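Local coordinates for protein lantibiotic dehydratase (PDB 5EHK) that probably dehydrates serine and threonine residues of the precursor peptide of the lantibiotic NAI-107, using glutamyl-tRNA to glutamylate them before glutamate is eliminated, at residues 1010-1021 with 1099-1110; 78-86 with 105-113. All coordinates share one frame; numbering follows the deposited sequence.

Contact 1. Residues 1010-1021 with 1099-1110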
loop_
_atom_site.group_PDB
_atom_site.type_symbol
_atom_site.label_atom_id
_atom_site.label_comp_id
_atom_site.label_asym_id
_atom_site.label_seq_id
_atom_site.Cartn_x
_atom_site.Cartn_y
_atom_site.Cartn_z
ATOM N N TYR A 1010 25.564 -23.996 -6.791
ATOM C CA TYR A 1010 26.936 -24.052 -7.262
ATOM C C TYR A 1010 27.897 -24.612 -6.210
ATOM O O TYR A 1010 28.683 -25.516 -6.498
ATOM C CB TYR A 1010 27.422 -22.689 -7.786
ATOM C CG TYR A 1010 28.865 -22.755 -8.216
ATOM C CD1 TYR A 1010 29.232 -23.443 -9.367
ATOM C CD2 TYR A 1010 29.865 -22.164 -7.459
ATOM C CE1 TYR A 1010 30.555 -23.541 -9.754
ATOM C CE2 TYR A 1010 31.190 -22.250 -7.839
ATOM C CZ TYR A 1010 31.528 -22.940 -8.988
ATOM O OH TYR A 1010 32.844 -23.031 -9.377
ATOM N N ARG A 1011 27.824 -24.094 -4.988
ATOM C CA ARG A 1011 28.773 -24.498 -3.956
ATOM C C ARG A 1011 28.631 -25.972 -3.567
ATOM O O ARG A 1011 29.628 -26.649 -3.305
ATOM C CB ARG A 1011 28.699 -23.550 -2.758
ATOM C CG ARG A 1011 29.546 -22.294 -2.962
ATOM C CD ARG A 1011 29.257 -21.232 -1.916
ATOM N NE ARG A 1011 27.852 -20.827 -1.956
ATOM C CZ ARG A 1011 27.249 -20.079 -1.033
ATOM N NH1 ARG A 1011 27.932 -19.631 0.015
ATOM N NH2 ARG A 1011 25.959 -19.770 -1.159
ATOM N N ARG A 1012 27.401 -26.473 -3.566
ATOM C CA ARG A 1012 27.149 -27.879 -3.239
ATOM C C ARG A 1012 27.553 -28.830 -4.367
ATOM O O ARG A 1012 27.419 -30.044 -4.243
ATOM C CB ARG A 1012 25.683 -28.116 -2.829
ATOM C CG ARG A 1012 24.649 -27.531 -3.775
ATOM C CD ARG A 1012 23.232 -27.867 -3.356
ATOM N NE ARG A 1012 22.975 -29.300 -3.440
ATOM C CZ ARG A 1012 22.697 -29.949 -4.569
ATOM N NH1 ARG A 1012 22.642 -29.291 -5.722
ATOM N NH2 ARG A 1012 22.474 -31.259 -4.549
ATOM N N ASP A 1013 28.026 -28.274 -5.476
ATOM C CA ASP A 1013 28.330 -29.092 -6.650
ATOM C C ASP A 1013 29.288 -28.485 -7.698
ATOM O O ASP A 1013 29.059 -28.644 -8.902
ATOM C CB ASP A 1013 27.013 -29.487 -7.325
ATOM C CG ASP A 1013 27.087 -30.827 -7.995
ATOM O OD1 ASP A 1013 28.221 -31.282 -8.242
ATOM O OD2 ASP A 1013 26.022 -31.430 -8.261
ATOM N N PRO A 1014 30.379 -27.826 -7.259
ATOM C CA PRO A 1014 31.184 -27.052 -8.216
ATOM C C PRO A 1014 31.897 -27.899 -9.276
ATOM O O PRO A 1014 32.358 -27.365 -10.281
ATOM C CB PRO A 1014 32.207 -26.356 -7.316
ATOM C CG PRO A 1014 32.369 -27.287 -6.175
ATOM C CD PRO A 1014 31.004 -27.856 -5.925
ATOM N N ALA A 1015 31.977 -29.205 -9.049
ATOM C CA ALA A 1015 32.648 -30.105 -9.978
ATOM C C ALA A 1015 31.874 -30.155 -11.288
ATOM O O ALA A 1015 32.467 -30.255 -12.359
ATOM C CB ALA A 1015 32.773 -31.494 -9.371
ATOM N N ARG A 1016 30.549 -30.081 -11.192
ATOM C CA ARG A 1016 29.688 -30.126 -12.370
ATOM C C ARG A 1016 29.884 -28.889 -13.219
ATOM O O ARG A 1016 30.383 -28.954 -14.344
ATOM C CB ARG A 1016 28.207 -30.240 -11.969
ATOM C CG ARG A 1016 27.232 -30.106 -13.149
ATOM C CD ARG A 1016 25.761 -30.261 -12.753
ATOM N NE ARG A 1016 25.481 -31.620 -12.298
ATOM C CZ ARG A 1016 25.403 -32.680 -13.103
ATOM N NH1 ARG A 1016 25.579 -32.536 -14.411
ATOM N NH2 ARG A 1016 25.150 -33.885 -12.608
ATOM N N TRP A 1017 29.538 -27.752 -12.631
ATOM C CA TRP A 1017 29.499 -26.485 -13.339
ATOM C C TRP A 1017 30.816 -26.107 -13.987
ATOM O O TRP A 1017 30.838 -25.501 -15.060
ATOM C CB TRP A 1017 28.980 -25.399 -12.404
ATOM C CG TRP A 1017 27.607 -25.736 -11.914
ATOM C CD1 TRP A 1017 27.238 -25.986 -10.633
ATOM C CD2 TRP A 1017 26.421 -25.877 -12.710
ATOM N NE1 TRP A 1017 25.895 -26.271 -10.572
ATOM C CE2 TRP A 1017 25.369 -26.209 -11.834
ATOM C CE3 TRP A 1017 26.148 -25.752 -14.076
ATOM C CZ2 TRP A 1017 24.064 -26.419 -12.277
ATOM C CZ3 TRP A 1017 24.853 -25.957 -14.513
ATOM C CH2 TRP A 1017 23.827 -26.288 -13.616
ATOM N N GLN A 1018 31.915 -26.462 -13.341
ATOM C CA GLN A 1018 33.221 -26.233 -13.930
ATOM C C GLN A 1018 33.371 -27.035 -15.215
ATOM O O GLN A 1018 33.949 -26.562 -16.193
ATOM C CB GLN A 1018 34.301 -26.629 -12.940
ATOM C CG GLN A 1018 34.447 -25.665 -11.796
ATOM C CD GLN A 1018 35.177 -26.288 -10.634
ATOM O OE1 GLN A 1018 36.029 -27.159 -10.817
ATOM N NE2 GLN A 1018 34.846 -25.848 -9.424
ATOM N N LYS A 1019 32.826 -28.246 -15.215
ATOM C CA LYS A 1019 32.957 -29.138 -16.364
ATOM C C LYS A 1019 32.052 -28.725 -17.516
ATOM O O LYS A 1019 32.417 -28.864 -18.684
ATOM C CB LYS A 1019 32.660 -30.584 -15.947
ATOM C CG LYS A 1019 33.712 -31.218 -15.031
ATOM C CD LYS A 1019 33.201 -32.538 -14.455
ATOM C CE LYS A 1019 32.856 -33.549 -15.549
ATOM N NZ LYS A 1019 32.385 -34.843 -14.970
ATOM N N LEU A 1020 30.873 -28.213 -17.172
ATOM C CA LEU A 1020 29.879 -27.790 -18.159
ATOM C C LEU A 1020 30.220 -26.416 -18.755
ATOM O O LEU A 1020 30.299 -26.256 -19.975
ATOM C CB LEU A 1020 28.479 -27.775 -17.536
ATOM C CG LEU A 1020 27.270 -27.544 -18.439
ATOM C CD1 LEU A 1020 27.110 -28.708 -19.369
ATOM C CD2 LEU A 1020 26.010 -27.347 -17.623
ATOM N N ILE A 1021 30.414 -25.427 -17.891
ATOM C CA ILE A 1021 30.612 -24.059 -18.335
ATOM C C ILE A 1021 32.093 -23.739 -18.429
ATOM O O ILE A 1021 32.667 -23.176 -17.501
ATOM C CB ILE A 1021 29.898 -23.065 -17.388
ATOM C CG1 ILE A 1021 28.431 -23.463 -17.206
ATOM C CG2 ILE A 1021 29.989 -21.638 -17.913
ATOM C CD1 ILE A 1021 27.807 -22.865 -15.986
ATOM N N LEU A 1099 26.416 -19.178 -11.005
ATOM C CA LEU A 1099 26.832 -20.448 -11.586
ATOM C C LEU A 1099 27.950 -20.267 -12.594
ATOM O O LEU A 1099 28.966 -20.949 -12.536
ATOM C CB LEU A 1099 25.663 -21.171 -12.263
ATOM C CG LEU A 1099 24.675 -22.046 -11.487
ATOM C CD1 LEU A 1099 23.598 -21.254 -10.779
ATOM C CD2 LEU A 1099 24.045 -23.015 -12.456
ATOM N N ALA A 1100 27.757 -19.346 -13.523
ATOM C CA ALA A 1100 28.731 -19.131 -14.567
ATOM C C ALA A 1100 29.974 -18.479 -13.985
ATOM O O ALA A 1100 31.096 -18.822 -14.365
ATOM C CB ALA A 1100 28.135 -18.266 -15.663
ATOM N N ARG A 1101 29.762 -17.543 -13.058
ATOM C CA ARG A 1101 30.862 -16.818 -12.416
ATOM C C ARG A 1101 31.795 -17.759 -11.667
ATOM O O ARG A 1101 33.010 -17.740 -11.887
ATOM C CB ARG A 1101 30.338 -15.714 -11.509
ATOM C CG ARG A 1101 31.419 -14.880 -10.871
ATOM C CD ARG A 1101 30.818 -13.787 -9.984
ATOM N NE ARG A 1101 30.034 -14.277 -8.848
ATOM C CZ ARG A 1101 28.731 -14.059 -8.673
ATOM N NH1 ARG A 1101 28.035 -13.376 -9.564
ATOM N NH2 ARG A 1101 28.121 -14.530 -7.595
ATOM N N GLY A 1102 31.216 -18.570 -10.781
ATOM C CA GLY A 1102 31.956 -19.604 -10.082
ATOM C C GLY A 1102 32.724 -20.503 -11.044
ATOM O O GLY A 1102 33.947 -20.595 -10.955
ATOM N N ALA A 1103 32.012 -21.128 -11.983
ATOM C CA ALA A 1103 32.604 -22.080 -12.940
ATOM C C ALA A 1103 33.843 -21.561 -13.685
ATOM O O ALA A 1103 34.862 -22.252 -13.763
ATOM C CB ALA A 1103 31.554 -22.579 -13.940
ATOM N N VAL A 1104 33.744 -20.369 -14.265
ATOM C CA VAL A 1104 34.858 -19.848 -15.038
ATOM C C VAL A 1104 35.978 -19.331 -14.134
ATOM O O VAL A 1104 37.134 -19.318 -14.534
ATOM C CB VAL A 1104 34.432 -18.781 -16.063
ATOM C CG1 VAL A 1104 33.342 -19.336 -16.971
ATOM C CG2 VAL A 1104 34.004 -17.509 -15.365
ATOM N N GLN A 1105 35.638 -18.895 -12.925
ATOM C CA GLN A 1105 36.663 -18.506 -11.961
ATOM C C GLN A 1105 37.467 -19.715 -11.480
ATOM O O GLN A 1105 38.698 -19.673 -11.435
ATOM C CB GLN A 1105 36.072 -17.716 -10.788
ATOM C CG GLN A 1105 35.930 -16.218 -11.071
ATOM C CD GLN A 1105 35.249 -15.453 -9.946
ATOM O OE1 GLN A 1105 34.623 -16.043 -9.056
ATOM N NE2 GLN A 1105 35.373 -14.128 -9.979
ATOM N N ASP A 1106 36.764 -20.782 -11.108
ATOM C CA ASP A 1106 37.415 -22.013 -10.667
ATOM C C ASP A 1106 38.240 -22.669 -11.771
ATOM O O ASP A 1106 39.316 -23.195 -11.504
ATOM C CB ASP A 1106 36.398 -23.029 -10.135
ATOM C CG ASP A 1106 35.749 -22.587 -8.840
ATOM O OD1 ASP A 1106 36.135 -21.520 -8.302
ATOM O OD2 ASP A 1106 34.852 -23.316 -8.358
ATOM N N ASN A 1107 37.745 -22.645 -13.005
ATOM C CA ASN A 1107 38.523 -23.172 -14.127
ATOM C C ASN A 1107 39.814 -22.400 -14.327
ATOM O O ASN A 1107 40.789 -22.936 -14.821
ATOM C CB ASN A 1107 37.715 -23.199 -15.434
ATOM C CG ASN A 1107 36.591 -24.229 -15.420
ATOM O OD1 ASN A 1107 36.588 -25.174 -14.631
ATOM N ND2 ASN A 1107 35.637 -24.052 -16.313
ATOM N N LEU A 1108 39.815 -21.138 -13.935
ATOM C CA LEU A 1108 40.996 -20.312 -14.097
ATOM C C LEU A 1108 42.002 -20.577 -12.986
ATOM O O LEU A 1108 43.201 -20.697 -13.244
ATOM C CB LEU A 1108 40.607 -18.834 -14.119
ATOM C CG LEU A 1108 41.722 -17.830 -13.854
ATOM C CD1 LEU A 1108 41.746 -16.777 -14.932
ATOM C CD2 LEU A 1108 41.511 -17.203 -12.481
ATOM N N ASN A 1109 41.510 -20.684 -11.754
ATOM C CA ASN A 1109 42.359 -21.013 -10.615
ATOM C C ASN A 1109 42.937 -22.417 -10.735
ATOM O O ASN A 1109 44.124 -22.625 -10.487
ATOM C CB ASN A 1109 41.597 -20.850 -9.291
ATOM C CG ASN A 1109 41.248 -19.398 -8.985
ATOM O OD1 ASN A 1109 41.999 -18.479 -9.323
ATOM N ND2 ASN A 1109 40.090 -19.185 -8.361
ATOM N N ARG A 1110 42.098 -23.365 -11.161
ATOM C CA ARG A 1110 42.492 -24.767 -11.315
ATOM C C ARG A 1110 43.651 -24.902 -12.292
ATOM O O ARG A 1110 44.322 -25.937 -12.335
ATOM C CB ARG A 1110 41.316 -25.599 -11.837
ATOM C CG ARG A 1110 41.521 -27.108 -11.801
ATOM C CD ARG A 1110 40.333 -27.831 -12.404
ATOM N NE ARG A 1110 40.272 -27.596 -13.846
ATOM C CZ ARG A 1110 39.211 -27.833 -14.610
ATOM N NH1 ARG A 1110 38.085 -28.287 -14.074
ATOM N NH2 ARG A 1110 39.273 -27.595 -15.912
#

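Contact 2. Residues 78-86 with 105-113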
loop_
_atom_site.group_PDB
_atom_site.type_symbol
_atom_site.label_atom_id
_atom_site.label_comp_id
_atom_site.label_asym_id
_atom_site.label_seq_id
_atom_site.Cartn_x
_atom_site.Cartn_y
_atom_site.Cartn_z
ATOM N N HIS A 78 -20.319 32.994 34.371
ATOM C CA HIS A 78 -20.906 34.123 35.084
ATOM C C HIS A 78 -20.249 35.447 34.670
ATOM O O HIS A 78 -19.048 35.506 34.392
ATOM C CB HIS A 78 -20.883 33.919 36.611
ATOM C CG HIS A 78 -21.942 34.690 37.340
ATOM N ND1 HIS A 78 -21.658 35.763 38.163
ATOM C CD2 HIS A 78 -23.293 34.559 37.351
ATOM C CE1 HIS A 78 -22.782 36.252 38.651
ATOM N NE2 HIS A 78 -23.789 35.542 38.176
ATOM N N LEU A 79 -21.069 36.495 34.629
ATOM C CA LEU A 79 -20.677 37.849 34.250
ATOM C C LEU A 79 -19.616 38.451 35.189
ATOM O O LEU A 79 -18.913 39.409 34.837
ATOM C CB LEU A 79 -21.930 38.730 34.251
ATOM C CG LEU A 79 -21.824 40.237 33.994
ATOM C CD1 LEU A 79 -21.305 40.527 32.593
ATOM C CD2 LEU A 79 -23.157 40.916 34.242
ATOM N N SER A 80 -19.513 37.892 36.392
ATOM C CA SER A 80 -18.548 38.356 37.381
ATOM C C SER A 80 -17.104 38.150 36.939
ATOM O O SER A 80 -16.276 39.053 37.081
ATOM C CB SER A 80 -18.784 37.638 38.708
ATOM O OG SER A 80 -18.669 36.235 38.531
ATOM N N LEU A 81 -16.812 36.985 36.364
ATOM C CA LEU A 81 -15.445 36.660 35.962
ATOM C C LEU A 81 -14.969 37.624 34.877
ATOM O O LEU A 81 -13.780 37.904 34.750
ATOM C CB LEU A 81 -15.362 35.216 35.467
ATOM C CG LEU A 81 -13.992 34.696 35.049
ATOM C CD1 LEU A 81 -13.022 34.801 36.212
ATOM C CD2 LEU A 81 -14.105 33.258 34.566
ATOM N N LEU A 82 -15.919 38.134 34.107
ATOM C CA LEU A 82 -15.660 39.176 33.130
ATOM C C LEU A 82 -15.320 40.482 33.822
ATOM O O LEU A 82 -14.278 41.098 33.562
ATOM C CB LEU A 82 -16.877 39.373 32.236
ATOM C CG LEU A 82 -17.172 38.177 31.340
ATOM C CD1 LEU A 82 -18.392 38.444 30.491
ATOM C CD2 LEU A 82 -15.945 37.895 30.463
ATOM N N ARG A 83 -16.234 40.906 34.688
ATOM C CA ARG A 83 -16.082 42.137 35.447
ATOM C C ARG A 83 -14.777 42.125 36.258
ATOM O O ARG A 83 -14.047 43.118 36.287
ATOM C CB ARG A 83 -17.303 42.304 36.364
ATOM C CG ARG A 83 -18.582 42.670 35.601
ATOM C CD ARG A 83 -19.780 43.050 36.490
ATOM N NE ARG A 83 -19.532 44.213 37.346
ATOM C CZ ARG A 83 -19.605 45.485 36.946
ATOM N NH1 ARG A 83 -19.892 45.781 35.681
ATOM N NH2 ARG A 83 -19.369 46.466 37.808
ATOM N N ALA A 84 -14.447 40.968 36.833
ATOM C CA ALA A 84 -13.228 40.811 37.634
ATOM C C ALA A 84 -11.927 41.159 36.899
ATOM O O ALA A 84 -11.112 41.934 37.396
ATOM C CB ALA A 84 -13.144 39.387 38.192
ATOM N N ALA A 85 -11.765 40.641 35.687
ATOM C CA ALA A 85 -10.511 40.792 34.973
ATOM C C ALA A 85 -10.406 42.109 34.201
ATOM O O ALA A 85 -9.397 42.369 33.541
ATOM C CB ALA A 85 -10.263 39.594 34.070
ATOM N N CYS A 86 -11.433 42.949 34.289
ATOM C CA CYS A 86 -11.356 44.279 33.679
ATOM C C CYS A 86 -10.324 45.190 34.347
ATOM O O CYS A 86 -9.960 46.228 33.814
ATOM C CB CYS A 86 -12.720 44.955 33.682
ATOM S SG CYS A 86 -13.915 44.184 32.565
ATOM N N LEU A 105 -16.627 43.141 24.136
ATOM C CA LEU A 105 -17.542 42.709 25.180
ATOM C C LEU A 105 -17.072 43.167 26.568
ATOM O O LEU A 105 -17.875 43.583 27.400
ATOM C CB LEU A 105 -17.737 41.194 25.118
ATOM C CG LEU A 105 -18.757 40.593 26.077
ATOM C CD1 LEU A 105 -19.467 39.421 25.425
ATOM C CD2 LEU A 105 -18.069 40.159 27.353
ATOM N N LEU A 106 -15.768 43.114 26.803
ATOM C CA LEU A 106 -15.217 43.521 28.090
ATOM C C LEU A 106 -15.364 45.031 28.280
ATOM O O LEU A 106 -15.430 45.521 29.407
ATOM C CB LEU A 106 -13.747 43.095 28.214
ATOM C CG LEU A 106 -13.530 41.581 28.313
ATOM C CD1 LEU A 106 -12.064 41.235 28.335
ATOM C CD2 LEU A 106 -14.232 40.980 29.526
ATOM N N ALA A 107 -15.439 45.755 27.164
ATOM C CA ALA A 107 -15.582 47.210 27.183
ATOM C C ALA A 107 -16.985 47.647 27.595
ATOM O O ALA A 107 -17.163 48.710 28.189
ATOM C CB ALA A 107 -15.221 47.799 25.817
ATOM N N ARG A 108 -17.978 46.822 27.284
ATOM C CA ARG A 108 -19.343 47.104 27.708
ATOM C C ARG A 108 -19.792 46.231 28.886
ATOM O O ARG A 108 -20.965 45.873 29.001
ATOM C CB ARG A 108 -20.312 47.024 26.517
ATOM C CG ARG A 108 -20.255 45.719 25.748
ATOM C CD ARG A 108 -21.305 45.626 24.642
ATOM N NE ARG A 108 -22.656 45.360 25.130
ATOM C CZ ARG A 108 -23.676 45.057 24.332
ATOM N NH1 ARG A 108 -23.490 44.974 23.022
ATOM N NH2 ARG A 108 -24.876 44.818 24.838
ATOM N N VAL A 109 -18.844 45.885 29.752
ATOM C CA VAL A 109 -19.173 45.415 31.090
ATOM C C VAL A 109 -18.504 46.382 32.060
ATOM O O VAL A 109 -18.960 46.563 33.189
ATOM C CB VAL A 109 -18.747 43.951 31.364
ATOM C CG1 VAL A 109 -19.493 43.000 30.455
ATOM C CG2 VAL A 109 -17.257 43.772 31.208
ATOM N N ALA A 110 -17.421 47.003 31.598
ATOM C CA ALA A 110 -16.690 48.002 32.377
ATOM C C ALA A 110 -17.418 49.345 32.399
ATOM O O ALA A 110 -17.283 50.119 33.350
ATOM C CB ALA A 110 -15.274 48.175 31.832
ATOM N N ARG A 111 -18.159 49.631 31.330
ATOM C CA ARG A 111 -18.959 50.851 31.245
ATOM C C ARG A 111 -20.367 50.588 31.785
ATOM O O ARG A 111 -21.105 51.523 32.109
ATOM C CB ARG A 111 -18.994 51.381 29.805
ATOM C CG ARG A 111 -19.852 50.577 28.832
ATOM C CD ARG A 111 -19.875 51.229 27.453
ATOM N NE ARG A 111 -18.520 51.357 26.917
ATOM C CZ ARG A 111 -18.102 52.341 26.120
ATOM N NH1 ARG A 111 -18.932 53.316 25.761
ATOM N NH2 ARG A 111 -16.844 52.355 25.686
ATOM N N GLY A 112 -20.709 49.305 31.903
ATOM C CA GLY A 112 -22.023 48.864 32.342
ATOM C C GLY A 112 -22.731 48.037 31.278
ATOM O O GLY A 112 -22.736 48.393 30.094
ATOM N N ASP A 113 -23.335 46.931 31.715
ATOM C CA ASP A 113 -23.996 45.967 30.828
ATOM C C ASP A 113 -25.123 46.609 30.019
ATOM O O ASP A 113 -26.145 47.012 30.577
ATOM C CB ASP A 113 -24.522 44.777 31.650
ATOM C CG ASP A 113 -25.012 43.617 30.786
ATOM O OD1 ASP A 113 -25.139 43.771 29.556
ATOM O OD2 ASP A 113 -25.273 42.535 31.348
#

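Contact 1. Residues 1010-1021 with 1099-1110
Tyr1010 enters the groove of helix 1099-1109 as a knob, its ring lodged among Leu1099, Gly1102, Ala1103 and Asp1106. With CG anti to the backbone N (chi1 178°), the ring swings toward that helix and CE2 comes to 3.6 Å from CA of Gly1102, where the lack of a side chain lets it in. Asp1106 lines the same pocket, and its OD1 forms a salt bridge with Arg1003. Further along, one face of Trp1017 receives Leu1099 in a CH-pi contact, with CD2 3.3 Å from the centroid of the six-membered ring; CD of Arg1016 covers the opposite face. The side-chain amide of Gln1018 stands nearly perpendicular to the carboxylate of Asp1106. The backbone O of Gln1018 accepts a hydrogen bond of 3.0 Å from ND2 of Asn1107, in the carbonyl plane and on a lone pair. After helix 1014-1020, Ile1021 lays CB 3.9 Å from CB of Ala1103 and also touches helix 950-965. Gly1102 thus admits the tyrosine ring, while Ala1103 permits a close, nearly perpendicular helix crossing, 8.1 Å between axes, in the helical part of the C-terminal family region, which probably carries out glutamate elimination, as in related dehydratases.

Contact 2. Residues 78-86 with 105-113
Val109, Cys86 and Leu82 bury the most surface here, and Val109 reaches both Leu79 and Cys86, about two turns apart, one with each methyl. CG1, anti to the carbonyl carbon (chi1 -63°), meets CD1 of Leu79 at 3.7 Å, the two side chains running antiparallel alongside one another. CG2 turns instead to Cys86, whose SG lies 3.6 Å away. That sulfur also approaches the backbone, standing 3.7 Å from O of Leu106, and has CB of Ala110 as a more distant neighbour. Leu82 works deeper in the interface and splits its branches between two leucines, lying roughly perpendicular to both: CD1 touches CD2 of Leu105 at 3.6 Å, and CD2 touches CD2 of Leu106 at 3.7 Å. Helix 119-138 lies against the same group, Leu122 touching Leu79, Ala125 touching Leu105 and Leu129 touching Leu106. At the exposed edge of the contact, Arg83 bends at chi3 and brings NH1 to 2.8 Å from O of Val109, although the angle is too poor for a hydrogen bond. The segment axes run almost at right angles, 87° apart, and approach to 9.3 Å. With aliphatic branches and a sulfur making most of the contact and no hydrogen bond across it, cohesion rests mainly on van der Waals packing and burial of apolar surface, with the charged Arg83 kept to the margin.

After strand 6-17 and an unmodelled segment, 19-77, the chain forms contact 2, which closes a short, largely helical loop of 18 residues and joins helix 79-85 to helix 100-110 beside helix 119-138. Nearly nine hundred residues of mixed helix and strand follow before contact 1 opens. It closes a longer loop of 77 residues, again mostly helix and without strand, bringing the last helix, 1090-1109, back against residues 1010-1021. The two loops are in series, neither nested nor crossing. Their centres lie about 94 Å apart on opposite sides of the chain's centre, so each ties together helices of its own region, one near either end of the chain.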